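Local coordinates for uncharacterized protein (Alicyclobacillus acidocaldarius subsp. acidocaldarius, PDB 3RQB), which is of unknown function but has the hot-dog fold of acyl-CoA thioesterases and so probably hydrolyses acyl-CoA thioesters, at residues Leu180-Leu185 and Ala217-Ile222; Gln170-Asp175 and Ala186-Thr191; Gln164-Tyr169 and Ala234-Phe239. All coordinates share one frame; numbering follows the deposited sequence.

Overall arrangement
All three contacts belong to the C-terminal hot-dog half of the chain. Contact 1 sets the start of helix 182-188 against helix 219-224, while contact 2 packs the far end of the same helix on strand 168-174; their centres lie about 13 Å apart and they touch where A184 CB comes 4.2 Å from D174 OD1. Strand 168-174 begins in contact 3, where its first residues pair with strand 230-240, and runs on into contact 2, about 17 Å away centre to centre. Contacts 1 and 3 are separate, with centres about 25 Å and nearest atoms about 12 Å apart. Together the three tie two helices and two neighbouring strands into the hot-dog fold of this half.

Contact 1: Leu180-Leu185 and Ala217-Ile222; sequences LDHAAL and ADPETI
I222, in helix 219-224, points its CB at the start of helix 182-188 and is the residue most covered by the contact, which joins the first turns of two helices in the C-terminal hot-dog domain. CG1 stands anti to the carbonyl carbon (chi1 -75°) and CG2 anti to the backbone N, so its two arms serve different neighbours. On the tight side I222 CD1 lies 3.4 Å from H182 CE1 and 4.1 Å from L185 CD2, crossing both side chains at about a right angle. The shorter arm puts I222 CG2 4.2 Å from L180 CG; L180, with CG anti to its backbone N, also lays CD2 3.8 Å from I222 O. The looser side has the partly exposed P219 and D181. P219 CB meets the H182 ring at its edge, in plane, 3.9 Å from H182 NE2. D181 turns its CB away and N-caps its own helix, OD1 accepting from A184 N at 3.1 Å and pairing with R178. The buried D218, facing away from helix 182-188, caps the other helix, its OD2 taking the T221 N-H at 3.0 Å. The H182 ring also meets F215 edge-to-face and touches L49 of helix 41-53 in the N-terminal domain. An alanine at H182 would lose the ring contacts to I222 and P219 and would probably loosen the seating of the helix starts. No hydrogen bond crosses, so apolar packing joins the helices; the mostly carbon surroundings of H182, near a second helix start, would probably favour a neutral imidazole.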
loop_
_atom_site.group_PDB
_atom_site.type_symbol
_atom_site.label_atom_id
_atom_site.label_comp_id
_atom_site.label_asym_id
_atom_site.label_seq_id
_atom_site.Cartn_x
_atom_site.Cartn_y
_atom_site.Cartn_z
ATOM N N LEU B 180 -11.374 -7.713 -19.183
ATOM C CA LEU B 180 -10.676 -7.336 -17.972
ATOM C C LEU B 180 -9.802 -8.461 -17.465
ATOM O O LEU B 180 -10.216 -9.617 -17.463
ATOM C CB LEU B 180 -11.662 -6.928 -16.886
ATOM C CG LEU B 180 -10.968 -6.309 -15.676
ATOM C CD1 LEU B 180 -10.087 -5.137 -16.105
ATOM C CD2 LEU B 180 -11.991 -5.869 -14.654
ATOM N N ASP B 181 -8.588 -8.108 -17.050
ATOM C CA ASP B 181 -7.696 -9.028 -16.352
ATOM C C ASP B 181 -6.948 -8.260 -15.270
ATOM O O ASP B 181 -7.217 -7.090 -15.044
ATOM C CB ASP B 181 -6.730 -9.717 -17.324
ATOM C CG ASP B 181 -5.599 -8.814 -17.778
ATOM O OD1 ASP B 181 -5.726 -7.578 -17.674
ATOM O OD2 ASP B 181 -4.574 -9.351 -18.251
ATOM N N HIS B 182 -6.005 -8.901 -14.600
ATOM C CA HIS B 182 -5.382 -8.272 -13.440
ATOM C C HIS B 182 -4.563 -7.027 -13.762
ATOM O O HIS B 182 -4.723 -5.985 -13.125
ATOM C CB HIS B 182 -4.561 -9.294 -12.656
ATOM C CG HIS B 182 -5.395 -10.383 -12.053
ATOM N ND1 HIS B 182 -5.942 -10.292 -10.788
ATOM C CD2 HIS B 182 -5.800 -11.576 -12.550
ATOM C CE1 HIS B 182 -6.635 -11.386 -10.529
ATOM N NE2 HIS B 182 -6.566 -12.181 -11.582
ATOM N N ALA B 183 -3.690 -7.119 -14.755
ATOM C CA ALA B 183 -2.836 -5.975 -15.061
ATOM C C ALA B 183 -3.660 -4.754 -15.504
ATOM O O ALA B 183 -3.391 -3.626 -15.092
ATOM C CB ALA B 183 -1.767 -6.348 -16.093
ATOM N N ALA B 184 -4.675 -4.993 -16.328
ATOM C CA ALA B 184 -5.517 -3.920 -16.844
ATOM C C ALA B 184 -6.178 -3.221 -15.675
ATOM O O ALA B 184 -6.382 -1.994 -15.667
ATOM C CB ALA B 184 -6.569 -4.489 -17.769
ATOM N N LEU B 185 -6.506 -4.037 -14.683
ATOM C CA LEU B 185 -7.184 -3.584 -13.489
ATOM C C LEU B 185 -6.267 -2.705 -12.641
ATOM O O LEU B 185 -6.661 -1.627 -12.216
ATOM C CB LEU B 185 -7.667 -4.797 -12.707
ATOM C CG LEU B 185 -8.392 -4.473 -11.406
ATOM C CD1 LEU B 185 -9.387 -3.333 -11.606
ATOM C CD2 LEU B 185 -9.079 -5.714 -10.854
ATOM N N ALA B 217 -11.320 -9.203 -5.147
ATOM C CA ALA B 217 -12.176 -10.138 -5.838
ATOM C C ALA B 217 -11.352 -11.313 -6.329
ATOM O O ALA B 217 -10.221 -11.149 -6.815
ATOM C CB ALA B 217 -12.874 -9.461 -6.991
ATOM N N ASP B 218 -11.929 -12.501 -6.188
ATOM C CA ASP B 218 -11.349 -13.712 -6.742
ATOM C C ASP B 218 -11.128 -13.496 -8.223
ATOM O O ASP B 218 -11.879 -12.774 -8.872
ATOM C CB ASP B 218 -12.324 -14.872 -6.561
ATOM C CG ASP B 218 -13.688 -14.583 -7.177
ATOM O OD1 ASP B 218 -14.361 -13.642 -6.689
ATOM O OD2 ASP B 218 -14.084 -15.285 -8.140
ATOM N N PRO B 219 -10.109 -14.148 -8.776
ATOM C CA PRO B 219 -9.829 -14.031 -10.206
ATOM C C PRO B 219 -11.058 -14.209 -11.114
ATOM O O PRO B 219 -11.198 -13.447 -12.075
ATOM C CB PRO B 219 -8.806 -15.147 -10.434
ATOM C CG PRO B 219 -8.032 -15.178 -9.157
ATOM C CD PRO B 219 -9.064 -14.916 -8.074
ATOM N N GLU B 220 -11.932 -15.169 -10.811
ATOM C CA GLU B 220 -13.059 -15.499 -11.689
ATOM C C GLU B 220 -14.030 -14.340 -11.792
ATOM O O GLU B 220 -14.533 -14.025 -12.877
ATOM C CB GLU B 220 -13.790 -16.749 -11.199
ATOM C CG GLU B 220 -12.912 -18.001 -11.115
ATOM C CD GLU B 220 -12.310 -18.233 -9.727
ATOM O OE1 GLU B 220 -11.453 -17.433 -9.287
ATOM O OE2 GLU B 220 -12.697 -19.232 -9.078
ATOM N N THR B 221 -14.281 -13.707 -10.651
ATOM C CA THR B 221 -15.108 -12.511 -10.596
ATOM C C THR B 221 -14.542 -11.434 -11.503
ATOM O O THR B 221 -15.259 -10.837 -12.313
ATOM C CB THR B 221 -15.154 -11.924 -9.182
ATOM O OG1 THR B 221 -15.922 -12.780 -8.321
ATOM C CG2 THR B 221 -15.775 -10.520 -9.218
ATOM N N ILE B 222 -13.246 -11.185 -11.358
ATOM C CA ILE B 222 -12.572 -10.166 -12.153
ATOM C C ILE B 222 -12.822 -10.373 -13.656
ATOM O O ILE B 222 -13.286 -9.467 -14.361
ATOM C CB ILE B 222 -11.055 -10.115 -11.820
ATOM C CG1 ILE B 222 -10.836 -9.434 -10.452
ATOM C CG2 ILE B 222 -10.288 -9.405 -12.931
ATOM C CD1 ILE B 222 -9.438 -9.615 -9.826
#

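Contact 2: Gln170-Asp175 and Ala186-Thr191; sequences QWMRDD and AALCDT
Apolar packing of strand 168-174 against helix 182-188 centres on L188, whose CB points at the strand and whose CG lies anti to the carbonyl carbon (chi1 -82°). Its CD2 meets CG of M172, a selenomethionine, at 4.0 Å, the two side chains crossing obliquely. M172 holds CG in the crowded position between backbone N and carbonyl carbon (chi1 67°) and then runs extended, which carries SE past L188 towards the chain that follows the helix. V250 of strand 243-251 also packs on M172, and Y150 of strand 150-156 on L188.

The selenium of M172 lies 3.4 Å from T191 OG1, with L188 O at 3.8 Å. Q170, two residues back on the same strand, repeats the crowded first torsion and extended chain and brings NE2 to 3.4 Å from that same T191 OG1.

No clear hydrogen bond joins the two segments; the side-chain bonds described here stay within each one. T191 OG1 donates to L188 O at 2.6 Å, approaching from above the carbonyl plane and tying T191 to the carbonyl three residues earlier. R173, with its CB turned away from the helix, forms a salt bridge from NH1 to D175 OD1 at 3.0 Å on the anti lone pair. The same R173 NH1 gives a bond of 2.7 Å to D174 O, and both acceptors lie in the guanidinium plane.

Helix and strand thus meet largely through apolar side chains, as where a hot-dog sheet wraps its helix. The buried T191 hydroxyl gives its proton to L188 O, which satisfies this polar group among apolar neighbours.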
loop_
_atom_site.group_PDB
_atom_site.type_symbol
_atom_site.label_atom_id
_atom_site.label_comp_id
_atom_site.label_asym_id
_atom_site.label_seq_id
_atom_site.Cartn_x
_atom_site.Cartn_y
_atom_site.Cartn_z
ATOM N N GLN B 170 -16.131 7.849 -10.799
ATOM C CA GLN B 170 -16.157 7.767 -12.252
ATOM C C GLN B 170 -16.467 6.377 -12.795
ATOM O O GLN B 170 -16.098 5.354 -12.209
ATOM C CB GLN B 170 -14.836 8.264 -12.837
ATOM C CG GLN B 170 -13.652 7.351 -12.575
ATOM C CD GLN B 170 -12.320 8.079 -12.727
ATOM O OE1 GLN B 170 -12.236 9.293 -12.505
ATOM N NE2 GLN B 170 -11.272 7.338 -13.105
ATOM N N TRP B 171 -17.156 6.354 -13.927
ATOM C CA TRP B 171 -17.258 5.142 -14.707
ATOM C C TRP B 171 -16.046 5.131 -15.605
ATOM O O TRP B 171 -15.678 6.156 -16.188
ATOM C CB TRP B 171 -18.526 5.138 -15.552
ATOM C CG TRP B 171 -19.780 5.026 -14.748
ATOM C CD1 TRP B 171 -20.735 5.990 -14.571
ATOM C CD2 TRP B 171 -20.219 3.882 -14.005
ATOM N NE1 TRP B 171 -21.740 5.517 -13.765
ATOM C CE2 TRP B 171 -21.451 4.226 -13.404
ATOM C CE3 TRP B 171 -19.690 2.601 -13.788
ATOM C CZ2 TRP B 171 -22.166 3.332 -12.597
ATOM C CZ3 TRP B 171 -20.400 1.712 -12.988
ATOM C CH2 TRP B 171 -21.624 2.085 -12.402
HETATM N N MSE B 172 -15.412 3.973 -15.706
HETATM C CA MSE B 172 -14.217 3.847 -16.516
HETATM C C MSE B 172 -14.074 2.432 -17.063
HETATM O O MSE B 172 -14.456 1.446 -16.417
HETATM C CB MSE B 172 -12.989 4.194 -15.678
HETATM C CG MSE B 172 -12.753 3.185 -14.573
HETATM SE SE MSE B 172 -11.798 3.876 -13.041
HETATM C CE MSE B 172 -12.023 2.347 -11.860
ATOM N N ARG B 173 -13.507 2.352 -18.260
ATOM C CA ARG B 173 -13.151 1.092 -18.881
ATOM C C ARG B 173 -11.999 1.362 -19.826
ATOM O O ARG B 173 -11.687 2.514 -20.121
ATOM C CB ARG B 173 -14.334 0.491 -19.637
ATOM C CG ARG B 173 -14.761 1.284 -20.855
ATOM C CD ARG B 173 -15.682 0.451 -21.734
ATOM N NE ARG B 173 -16.370 1.247 -22.752
ATOM C CZ ARG B 173 -15.777 1.755 -23.831
ATOM N NH1 ARG B 173 -14.477 1.565 -24.019
ATOM N NH2 ARG B 173 -16.478 2.457 -24.718
ATOM N N ASP B 174 -11.330 0.303 -20.258
ATOM C CA ASP B 174 -10.381 0.423 -21.352
ATOM C C ASP B 174 -11.124 0.959 -22.554
ATOM O O ASP B 174 -12.279 0.607 -22.787
ATOM C CB ASP B 174 -9.798 -0.938 -21.724
ATOM C CG ASP B 174 -9.103 -1.619 -20.557
ATOM O OD1 ASP B 174 -9.616 -2.660 -20.071
ATOM O OD2 ASP B 174 -8.042 -1.108 -20.132
ATOM N N ASP B 175 -10.468 1.825 -23.310
ATOM C CA ASP B 175 -10.940 2.140 -24.643
ATOM C C ASP B 175 -9.760 1.921 -25.583
ATOM O O ASP B 175 -8.620 2.219 -25.226
ATOM C CB ASP B 175 -11.435 3.591 -24.720
ATOM C CG ASP B 175 -12.247 3.876 -25.991
ATOM O OD1 ASP B 175 -13.173 3.087 -26.308
ATOM O OD2 ASP B 175 -11.954 4.890 -26.673
ATOM N N ALA B 186 -5.042 -3.159 -12.408
ATOM C CA ALA B 186 -4.037 -2.321 -11.769
ATOM C C ALA B 186 -3.972 -0.954 -12.465
ATOM O O ALA B 186 -3.994 0.104 -11.818
ATOM C CB ALA B 186 -2.670 -3.007 -11.829
ATOM N N ALA B 187 -3.897 -0.973 -13.791
ATOM C CA ALA B 187 -3.730 0.274 -14.526
ATOM C C ALA B 187 -4.906 1.201 -14.275
ATOM O O ALA B 187 -4.726 2.404 -14.119
ATOM C CB ALA B 187 -3.529 0.022 -16.016
ATOM N N LEU B 188 -6.105 0.634 -14.205
ATOM C CA LEU B 188 -7.299 1.451 -14.045
ATOM C C LEU B 188 -7.310 2.213 -12.740
ATOM O O LEU B 188 -8.119 3.111 -12.566
ATOM C CB LEU B 188 -8.563 0.612 -14.179
ATOM C CG LEU B 188 -8.934 0.375 -15.645
ATOM C CD1 LEU B 188 -9.925 -0.761 -15.771
ATOM C CD2 LEU B 188 -9.493 1.641 -16.277
ATOM N N CYS B 189 -6.411 1.851 -11.829
ATOM C CA CYS B 189 -6.340 2.501 -10.520
ATOM C C CYS B 189 -5.489 3.758 -10.522
ATOM O O CYS B 189 -5.509 4.523 -9.556
ATOM C CB CYS B 189 -5.807 1.542 -9.466
ATOM S SG CYS B 189 -6.706 -0.022 -9.367
ATOM N N ASP B 190 -4.698 3.942 -11.572
ATOM C CA ASP B 190 -4.026 5.215 -11.782
ATOM C C ASP B 190 -4.791 6.129 -12.738
ATOM O O ASP B 190 -4.282 7.177 -13.134
ATOM C CB ASP B 190 -2.562 5.066 -12.200
ATOM C CG ASP B 190 -1.793 6.372 -12.044
ATOM O OD1 ASP B 190 -2.136 7.122 -11.106
ATOM O OD2 ASP B 190 -0.874 6.665 -12.849
ATOM N N THR B 191 -5.992 5.727 -13.139
ATOM C CA THR B 191 -6.748 6.538 -14.095
ATOM C C THR B 191 -7.461 7.731 -13.436
ATOM O O THR B 191 -8.113 8.529 -14.111
ATOM C CB THR B 191 -7.771 5.696 -14.887
ATOM O OG1 THR B 191 -8.781 5.200 -14.004
ATOM C CG2 THR B 191 -7.088 4.531 -15.557
#

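Contact 3: Gln164-Tyr169 and Ala234-Phe239; sequences QDATTY and ARATGF
A turned backbone at A166, followed by extended torsions at T167 and T168, swings residues 166-168 alongside the start of segment 234-239. T167 sets OG1 anti to its carbonyl carbon (chi1 -68°), and R235 places CG in the crowded position (chi1 79°) before running extended to NE. These two side chains lie side by side and point the same way, with OG1 of T167 3.7 Å from CB of R235. Backbone bonds do the main work, T168 and A234 forming an antiparallel hydrogen-bonded pair. T168 N donates to A234 O at 2.8 Å in a nearly straight bond (173°) almost along the C=O axis, and A234 N returns a bond of 3.1 Å to a lone pair of T168 O. A CA-H...O contact of 3.4 Å runs from T167 CA to the same A234 O. Beyond the pair the methyls of A166 and A236 meet CB to CB at 3.6 Å. Just before it, D165 OD1 accepts from T167 N in an Asx turn, and its OD2 reaches R156 in a salt bridge. The T168 hydroxyl is bonded to G157 O and R195. Strand 150-156 flanks residues 168-169 and strand 243-251 flanks segment 234-239; helix 195-200 packs on T168, A234 and A236, while G238 and F239 pair antiparallel with a strand of the second subunit, carrying the sheet of the C-terminal hot-dog domain across the dimer interface.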
loop_
_atom_site.group_PDB
_atom_site.type_symbol
_atom_site.label_atom_id
_atom_site.label_comp_id
_atom_site.label_asym_id
_atom_site.label_seq_id
_atom_site.Cartn_x
_atom_site.Cartn_y
_atom_site.Cartn_z
ATOM N N GLN B 164 -16.096 20.765 -3.373
ATOM C CA GLN B 164 -15.072 21.321 -2.501
ATOM C C GLN B 164 -14.269 20.286 -1.714
ATOM O O GLN B 164 -13.352 20.638 -0.972
ATOM C CB GLN B 164 -15.712 22.356 -1.565
ATOM C CG GLN B 164 -16.553 23.371 -2.325
ATOM C CD GLN B 164 -17.384 24.237 -1.398
ATOM O OE1 GLN B 164 -17.258 24.146 -0.173
ATOM N NE2 GLN B 164 -18.237 25.081 -1.972
ATOM N N ASP B 165 -14.614 19.015 -1.878
ATOM C CA ASP B 165 -13.842 17.940 -1.272
ATOM C C ASP B 165 -12.976 17.231 -2.311
ATOM O O ASP B 165 -12.982 17.596 -3.488
ATOM C CB ASP B 165 -14.763 16.937 -0.589
ATOM C CG ASP B 165 -15.870 16.458 -1.497
ATOM O OD1 ASP B 165 -15.765 15.324 -2.005
ATOM O OD2 ASP B 165 -16.834 17.225 -1.717
ATOM N N ALA B 166 -12.226 16.227 -1.865
ATOM C CA ALA B 166 -11.279 15.510 -2.723
ATOM C C ALA B 166 -11.805 14.208 -3.337
ATOM O O ALA B 166 -11.045 13.465 -3.940
ATOM C CB ALA B 166 -9.977 15.263 -1.975
ATOM N N THR B 167 -13.079 13.904 -3.130
ATOM C CA THR B 167 -13.628 12.605 -3.528
ATOM C C THR B 167 -14.136 12.556 -4.973
ATOM O O THR B 167 -14.950 13.379 -5.385
ATOM C CB THR B 167 -14.767 12.160 -2.571
ATOM O OG1 THR B 167 -14.231 11.871 -1.267
ATOM C CG2 THR B 167 -15.479 10.936 -3.120
ATOM N N THR B 168 -13.659 11.571 -5.726
ATOM C CA THR B 168 -14.064 11.388 -7.119
ATOM C C THR B 168 -14.834 10.088 -7.334
ATOM O O THR B 168 -14.480 9.046 -6.772
ATOM C CB THR B 168 -12.838 11.366 -8.064
ATOM O OG1 THR B 168 -12.285 12.683 -8.163
ATOM C CG2 THR B 168 -13.227 10.888 -9.463
ATOM N N TYR B 169 -15.897 10.162 -8.135
ATOM C CA TYR B 169 -16.559 8.969 -8.673
ATOM C C TYR B 169 -16.449 8.989 -10.194
ATOM O O TYR B 169 -16.652 10.031 -10.815
ATOM C CB TYR B 169 -18.047 8.926 -8.320
ATOM C CG TYR B 169 -18.396 8.953 -6.844
ATOM C CD1 TYR B 169 -17.452 8.663 -5.864
ATOM C CD2 TYR B 169 -19.691 9.268 -6.435
ATOM C CE1 TYR B 169 -17.797 8.694 -4.508
ATOM C CE2 TYR B 169 -20.045 9.301 -5.097
ATOM C CZ TYR B 169 -19.102 9.017 -4.131
ATOM O OH TYR B 169 -19.471 9.056 -2.796
ATOM N N ALA B 234 -12.020 7.465 -5.735
ATOM C CA ALA B 234 -10.743 7.872 -5.189
ATOM C C ALA B 234 -10.975 9.005 -4.220
ATOM O O ALA B 234 -11.687 9.963 -4.525
ATOM C CB ALA B 234 -9.801 8.299 -6.297
ATOM N N ARG B 235 -10.381 8.883 -3.043
ATOM C CA ARG B 235 -10.478 9.924 -2.034
ATOM C C ARG B 235 -9.070 10.271 -1.581
ATOM O O ARG B 235 -8.096 9.597 -1.934
ATOM C CB ARG B 235 -11.375 9.507 -0.854
ATOM C CG ARG B 235 -10.731 8.575 0.168
ATOM C CD ARG B 235 -11.713 8.151 1.275
ATOM N NE ARG B 235 -11.123 7.182 2.208
ATOM C CZ ARG B 235 -10.586 7.484 3.394
ATOM N NH1 ARG B 235 -10.561 8.746 3.819
ATOM N NH2 ARG B 235 -10.074 6.520 4.160
ATOM N N ALA B 236 -8.958 11.367 -0.852
ATOM C CA ALA B 236 -7.672 11.786 -0.338
ATOM C C ALA B 236 -7.757 11.828 1.167
ATOM O O ALA B 236 -8.843 11.837 1.743
ATOM C CB ALA B 236 -7.300 13.155 -0.882
ATOM N N THR B 237 -6.603 11.818 1.811
ATOM C CA THR B 237 -6.568 11.888 3.261
ATOM C C THR B 237 -6.038 13.248 3.710
ATOM O O THR B 237 -6.755 14.033 4.325
ATOM C CB THR B 237 -5.738 10.749 3.847
ATOM O OG1 THR B 237 -5.918 9.574 3.045
ATOM C CG2 THR B 237 -6.187 10.464 5.260
ATOM N N GLY B 238 -4.788 13.538 3.386
ATOM C CA GLY B 238 -4.230 14.825 3.739
ATOM C C GLY B 238 -3.205 15.283 2.729
ATOM O O GLY B 238 -2.824 14.527 1.836
ATOM N N PHE B 239 -2.788 16.538 2.858
ATOM C CA PHE B 239 -1.726 17.093 2.044
ATOM C C PHE B 239 -0.791 17.828 2.986
ATOM O O PHE B 239 -1.191 18.814 3.611
ATOM C CB PHE B 239 -2.294 18.098 1.049
ATOM C CG PHE B 239 -3.487 17.597 0.261
ATOM C CD1 PHE B 239 -4.771 17.664 0.793
ATOM C CD2 PHE B 239 -3.332 17.107 -1.032
ATOM C CE1 PHE B 239 -5.880 17.224 0.055
ATOM C CE2 PHE B 239 -4.435 16.666 -1.776
ATOM C CZ PHE B 239 -5.707 16.726 -1.231
#